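Local coordinates for antifreeze protein type II (Clupea harengus, PDB 2PY2) that probably binds ice crystals in a calcium-dependent manner and checks their growth, using a C-type lectin fold to protect the fish from freezing, at residues 53-56 with 57-61. Residues are numbered along the deposited sequence; the frame is centred on the assembly and turned at random.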
loop_
_atom_site.group_PDB
_atom_site.type_symbol
_atom_site.label_atom_id
_atom_site.label_comp_id
_atom_site.label_asym_id
_atom_site.label_seq_id
_atom_site.Cartn_x
_atom_site.Cartn_y
_atom_site.Cartn_z
ATOM N N GLU A 53 -5.591 9.149 6.177
ATOM C CA GLU A 53 -5.589 9.850 7.458
ATOM C C GLU A 53 -4.498 9.344 8.400
ATOM O O GLU A 53 -4.259 9.930 9.451
ATOM C CB GLU A 53 -6.958 9.735 8.130
ATOM C CG GLU A 53 -8.061 10.413 7.343
ATOM C CD GLU A 53 -9.422 10.244 7.975
ATOM O OE1 GLU A 53 -9.812 9.088 8.257
ATOM O OE2 GLU A 53 -10.103 11.269 8.181
ATOM N N LEU A 54 -3.832 8.259 8.022
ATOM C CA LEU A 54 -2.753 7.711 8.838
ATOM C C LEU A 54 -1.395 8.222 8.366
ATOM O O LEU A 54 -0.382 8.005 9.036
ATOM C CB LEU A 54 -2.740 6.182 8.760
ATOM C CG LEU A 54 -3.922 5.406 9.323
ATOM C CD1 LEU A 54 -3.650 3.918 9.198
ATOM C CD2 LEU A 54 -4.132 5.788 10.776
ATOM N N THR A 55 -1.383 8.910 7.225
ATOM C CA THR A 55 -0.141 9.398 6.634
ATOM C C THR A 55 0.217 10.872 6.868
ATOM O O THR A 55 1.037 11.435 6.145
ATOM C CB THR A 55 -0.132 9.104 5.118
ATOM O OG1 THR A 55 -1.173 9.847 4.466
ATOM C CG2 THR A 55 -0.383 7.624 4.884
ATOM N N SER A 56 -0.395 11.476 7.884
ATOM C CA SER A 56 -0.141 12.871 8.264
ATOM C C SER A 56 -0.722 13.917 7.321
ATOM O O SER A 56 -1.181 13.602 6.220
ATOM C CB SER A 56 1.365 13.117 8.428
ATOM O OG SER A 56 1.986 13.452 7.197
ATOM N N ALA A 57 -0.700 15.171 7.770
ATOM C CA ALA A 57 -1.229 16.287 6.991
ATOM C C ALA A 57 -0.548 16.441 5.636
ATOM O O ALA A 57 -1.088 17.080 4.731
ATOM C CB ALA A 57 -1.100 17.590 7.791
ATOM N N ASP A 58 0.632 15.846 5.492
ATOM C CA ASP A 58 1.382 15.933 4.239
ATOM C C ASP A 58 1.023 14.820 3.269
ATOM O O ASP A 58 1.426 14.857 2.109
ATOM C CB ASP A 58 2.881 15.866 4.511
ATOM C CG ASP A 58 3.306 16.786 5.616
ATOM O OD1 ASP A 58 4.528 16.908 5.844
ATOM O OD2 ASP A 58 2.416 17.388 6.262
ATOM N N LEU A 59 0.267 13.833 3.747
ATOM C CA LEU A 59 -0.127 12.700 2.912
ATOM C C LEU A 59 1.133 12.172 2.243
ATOM O O LEU A 59 1.318 12.290 1.030
ATOM C CB LEU A 59 -1.153 13.132 1.867
ATOM C CG LEU A 59 -2.516 13.560 2.420
ATOM C CD1 LEU A 59 -3.424 13.979 1.265
ATOM C CD2 LEU A 59 -3.136 12.411 3.194
ATOM N N ILE A 60 1.986 11.578 3.067
ATOM C CA ILE A 60 3.272 11.043 2.647
ATOM C C ILE A 60 3.189 9.825 1.732
ATOM O O ILE A 60 2.498 8.851 2.051
ATOM C CB ILE A 60 4.110 10.683 3.896
ATOM C CG1 ILE A 60 4.302 11.931 4.761
ATOM C CG2 ILE A 60 5.475 10.141 3.491
ATOM C CD1 ILE A 60 4.787 11.638 6.170
ATOM N N PRO A 61 3.880 9.877 0.577
ATOM C CA PRO A 61 3.915 8.780 -0.408
ATOM C C PRO A 61 4.285 7.496 0.333
ATOM O O PRO A 61 5.275 7.460 1.073
ATOM C CB PRO A 61 5.001 9.227 -1.371
ATOM C CG PRO A 61 4.820 10.713 -1.390
ATOM C CD PRO A 61 4.646 11.039 0.087
#
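Ser56 holds its OG between its own backbone N and carbonyl carbon (chi1 86°), which folds the hydroxyl over the turn to meet the backbone N of Asp58. Thr55 takes the corresponding rotation at 65°, bringing OG1 3.4 Å from CA of Leu59. The firm bond of the serine is the N-H of Asp58 to Ser56 OG, 3.2 Å; the approach of this OG to O of Thr55, 2.5 Å, is too short to be taken at face value. CD1 of Ile60 lies alongside Ser56 OG at 3.5 Å. On the Thr55 side, a methyl of Leu59, CD2, is in van der Waals contact with OG1 at 3.5 Å. This buried hydroxyl hydrogen-bonds to Lys52 O and Asn105 OD1, between which its single proton must be shared or go to one, tying the loop to helix 45-52 and strand 101-106. Two nested backbone bonds close the turn: Leu59 N to Ser56 O at 2.9 Å, with the donor well above the carbonyl plane, and, bracketing it one residue further out on each side, a nearly straight one (175°) from Ile60 N to Thr55 O, 3.2 Å long. Lys110 NZ hydrogen-bonds to the carbonyl oxygens of Asp58 and Leu59. Ser56 to Leu59 is a type I beta turn overlaid by an ST turn, in the surface loop joining helix 45-52 to strand 62-64 of the C-type lectin fold.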